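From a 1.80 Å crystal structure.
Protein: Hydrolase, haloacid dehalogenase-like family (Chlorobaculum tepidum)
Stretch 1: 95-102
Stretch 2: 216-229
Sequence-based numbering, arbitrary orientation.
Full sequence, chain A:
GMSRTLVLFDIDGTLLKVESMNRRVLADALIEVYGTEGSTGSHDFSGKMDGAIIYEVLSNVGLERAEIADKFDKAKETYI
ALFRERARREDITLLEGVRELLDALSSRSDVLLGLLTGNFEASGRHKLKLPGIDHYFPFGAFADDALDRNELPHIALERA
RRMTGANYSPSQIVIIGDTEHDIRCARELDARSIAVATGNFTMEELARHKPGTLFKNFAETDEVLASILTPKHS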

# COMPACT_ATOMS: atom_id res chain seq x y z
N LEU A 95 13.37 -0.41 2.66
CA LEU A 95 13.89 0.90 2.26
C LEU A 95 14.59 1.61 3.41
O LEU A 95 14.52 1.16 4.56
CB LEU A 95 12.77 1.71 1.65
CG LEU A 95 12.22 1.03 0.40
CD1 LEU A 95 11.15 1.90 -0.26
CD2 LEU A 95 13.34 0.73 -0.60
N GLU A 96 15.27 2.72 3.10
CA GLU A 96 16.18 3.36 4.07
C GLU A 96 15.41 3.89 5.27
O GLU A 96 14.44 4.62 5.10
CB GLU A 96 17.00 4.50 3.42
CG GLU A 96 17.99 5.14 4.41
CD GLU A 96 18.97 6.11 3.76
OE1 GLU A 96 18.73 6.56 2.62
OE2 GLU A 96 19.99 6.43 4.42
N GLY A 97 15.80 3.49 6.47
CA GLY A 97 15.23 4.07 7.71
C GLY A 97 13.88 3.55 8.17
O GLY A 97 13.34 4.00 9.19
N VAL A 98 13.34 2.58 7.45
CA VAL A 98 11.97 2.11 7.69
C VAL A 98 11.79 1.44 9.07
O VAL A 98 10.86 1.77 9.80
CB VAL A 98 11.54 1.17 6.56
CG1 VAL A 98 10.31 0.31 6.96
CG2 VAL A 98 11.31 1.98 5.31
N ARG A 99 12.69 0.53 9.44
CA ARG A 99 12.51 -0.18 10.71
C ARG A 99 12.64 0.81 11.89
O ARG A 99 11.86 0.77 12.82
CB ARG A 99 13.48 -1.36 10.87
CG ARG A 99 13.08 -2.28 12.06
CD ARG A 99 14.06 -3.41 12.36
NE ARG A 99 14.45 -4.16 11.17
CZ ARG A 99 13.77 -5.19 10.65
NH1 ARG A 99 12.65 -5.65 11.22
NH2 ARG A 99 14.23 -5.77 9.56
N GLU A 100 13.61 1.71 11.78
CA GLU A 100 13.84 2.76 12.77
C GLU A 100 12.61 3.65 12.94
O GLU A 100 12.23 3.98 14.05
CB GLU A 100 15.04 3.63 12.36
CG GLU A 100 16.39 2.89 12.30
CD GLU A 100 16.62 2.05 11.03
OE1 GLU A 100 15.77 2.04 10.08
OE2 GLU A 100 17.66 1.36 10.99
N LEU A 101 11.96 3.97 11.83
CA LEU A 101 10.81 4.86 11.85
C LEU A 101 9.60 4.17 12.49
O LEU A 101 8.86 4.75 13.27
CB LEU A 101 10.46 5.30 10.42
CG LEU A 101 9.22 6.20 10.25
CD1 LEU A 101 9.34 7.47 11.08
CD2 LEU A 101 8.96 6.53 8.78
N LEU A 102 9.40 2.90 12.12
CA LEU A 102 8.28 2.14 12.64
C LEU A 102 8.46 1.88 14.14
O LEU A 102 7.50 1.97 14.88
CB LEU A 102 8.12 0.84 11.85
CG LEU A 102 7.63 1.00 10.40
CD1 LEU A 102 7.46 -0.33 9.71
CD2 LEU A 102 6.34 1.77 10.30
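Stretch 2 216-229: KNFAETDEVLASIL

Leu 101 is the apolar centre of the contact, where stretch 2 lies on stretch 1 and 471 Å² of surface is buried. Its CA-to-CB bond points sideways, but with chi1 t and chi2 p the end of the side chain comes nearer to stretch 2. Leu 101 CD2 sits over one face of the Phe 218 ring, 4.1 Å from the ring centroid and 18° off the normal, a CH-pi contact; the same methyl packs 3.8 Å from Val 224 CG1. Leu 101 CD1 reaches further along the second helix, to Ile 228 CD1 at 4.2 Å. Phe 218 precedes that helix, which runs from 221 to 229 with Glu 220 as N-cap; Thr 221, Val 224 and Ile 228 all point their CA-to-CB bonds toward stretch 1. The helix crosses helix 98-102 at -46°, both running in broadly the same sense, with axes 9.8 Å apart at closest approach. Near the start of the helices, Thr 221 CG2 lies 3.9 Å from Leu 101 CA, and Thr 221 OG1 3.7 Å from Glu 100 CB. Gly 97, the N-cap of the first helix, is the third residue of the type II turn from Leu 95 to Val 98; its phi of 81° favours glycine, and its CA lies 3.7 Å from Phe 218 O, where an ideal CB would clash. No direct hydrogen bond joins the stretches; two waters bridge them. One water donates to Gly 97 O and Phe 218 O (2.6 Å each) and accepts from Thr 221 OG1 (2.7 Å); another donates to Glu 96 O (2.6 Å) and accepts from Phe 218 N (3.0 Å). At the polar edge the extended Glu 96 side chain brings OE2 to 3.4 Å from Ala 219 CB, beside Asn 217, whose OD1 accepts from Ala 219 N at 3.0 Å.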

# COMPACT_ATOMS: atom_id res chain seq x y z
N LYS A 216 12.76 12.92 0.42
CA LYS A 216 13.55 12.12 -0.50
C LYS A 216 13.51 10.68 -0.05
O LYS A 216 13.33 9.75 -0.85
CB LYS A 216 14.98 12.66 -0.57
CG LYS A 216 15.90 12.01 -1.63
CD LYS A 216 15.34 12.18 -3.06
CE LYS A 216 16.41 12.09 -4.13
NZ LYS A 216 17.42 11.03 -3.80
N ASN A 217 13.71 10.50 1.25
CA ASN A 217 13.70 9.18 1.85
C ASN A 217 13.50 9.35 3.36
O ASN A 217 13.35 10.48 3.82
CB ASN A 217 15.02 8.47 1.53
CG ASN A 217 16.24 9.28 1.96
OD1 ASN A 217 16.37 9.64 3.12
ND2 ASN A 217 17.13 9.56 1.01
N PHE A 218 13.54 8.26 4.12
CA PHE A 218 13.28 8.34 5.57
C PHE A 218 14.56 8.12 6.39
O PHE A 218 14.49 7.64 7.52
CB PHE A 218 12.23 7.30 6.00
CG PHE A 218 10.85 7.48 5.41
CD1 PHE A 218 10.27 8.73 5.25
CD2 PHE A 218 10.09 6.36 5.07
CE1 PHE A 218 8.96 8.86 4.74
CE2 PHE A 218 8.79 6.48 4.57
CZ PHE A 218 8.24 7.75 4.40
N ALA A 219 15.72 8.50 5.85
CA ALA A 219 16.98 8.40 6.58
C ALA A 219 16.99 9.11 7.93
O ALA A 219 17.54 8.57 8.88
CB ALA A 219 18.11 8.94 5.73
N GLU A 220 16.40 10.31 8.01
CA GLU A 220 16.46 11.11 9.26
C GLU A 220 15.23 10.85 10.14
O GLU A 220 14.25 11.58 10.10
CB GLU A 220 16.58 12.59 8.94
CG GLU A 220 17.65 12.95 7.92
CD GLU A 220 19.09 12.56 8.33
OE1 GLU A 220 19.40 12.49 9.54
OE2 GLU A 220 19.91 12.35 7.41
N THR A 221 15.30 9.80 10.96
CA THR A 221 14.13 9.33 11.70
C THR A 221 13.44 10.43 12.50
O THR A 221 12.24 10.62 12.38
CB THR A 221 14.55 8.18 12.63
OG1 THR A 221 15.31 7.26 11.86
CG2 THR A 221 13.35 7.47 13.21
N ASP A 222 14.23 11.17 13.29
CA ASP A 222 13.71 12.26 14.12
C ASP A 222 12.92 13.28 13.33
O ASP A 222 11.88 13.72 13.78
CB ASP A 222 14.83 12.98 14.88
CG ASP A 222 15.57 12.07 15.85
OD1 ASP A 222 15.01 11.02 16.25
OD2 ASP A 222 16.73 12.41 16.24
N GLU A 223 13.41 13.65 12.16
CA GLU A 223 12.69 14.62 11.32
C GLU A 223 11.43 14.05 10.69
O GLU A 223 10.43 14.75 10.56
CB GLU A 223 13.62 15.18 10.25
CG GLU A 223 14.82 15.89 10.84
CD GLU A 223 14.42 17.03 11.73
OE1 GLU A 223 13.39 17.69 11.43
OE2 GLU A 223 15.15 17.28 12.71
N VAL A 224 11.45 12.77 10.32
CA VAL A 224 10.25 12.18 9.77
C VAL A 224 9.20 12.12 10.88
O VAL A 224 8.04 12.43 10.66
CB VAL A 224 10.46 10.78 9.13
CG1 VAL A 224 9.18 10.32 8.43
CG2 VAL A 224 11.65 10.75 8.16
N LEU A 225 9.60 11.70 12.07
CA LEU A 225 8.69 11.64 13.20
C LEU A 225 8.06 13.02 13.49
O LEU A 225 6.84 13.15 13.64
CB LEU A 225 9.45 11.10 14.42
CG LEU A 225 8.62 10.77 15.66
CD1 LEU A 225 7.73 9.55 15.41
CD2 LEU A 225 9.55 10.53 16.83
N ALA A 226 8.90 14.05 13.54
CA ALA A 226 8.42 15.41 13.79
C ALA A 226 7.40 15.81 12.75
O ALA A 226 6.40 16.46 13.05
CB ALA A 226 9.57 16.39 13.78
N SER A 227 7.65 15.41 11.51
CA SER A 227 6.76 15.80 10.45
C SER A 227 5.44 15.04 10.57
O SER A 227 4.39 15.60 10.29
CB SER A 227 7.42 15.54 9.11
OG SER A 227 6.48 15.75 8.11
N ILE A 228 5.49 13.79 11.03
CA ILE A 228 4.28 12.96 11.14
C ILE A 228 3.40 13.38 12.30
O ILE A 228 2.21 13.52 12.14
CB ILE A 228 4.63 11.44 11.27
CG1 ILE A 228 5.17 10.91 9.93
CG2 ILE A 228 3.39 10.64 11.64
CD1 ILE A 228 5.83 9.51 10.06
N LEU A 229 3.98 13.63 13.47
CA LEU A 229 3.20 13.99 14.66
C LEU A 229 2.60 15.40 14.65
O LEU A 229 1.48 15.59 15.13
CB LEU A 229 4.04 13.79 15.92
CG LEU A 229 4.52 12.35 16.07
CD1 LEU A 229 5.53 12.27 17.19
CD2 LEU A 229 3.38 11.39 16.31
O HOH W 1 13.43 5.58 2.87
O HOH W 2 13.79 6.54 9.72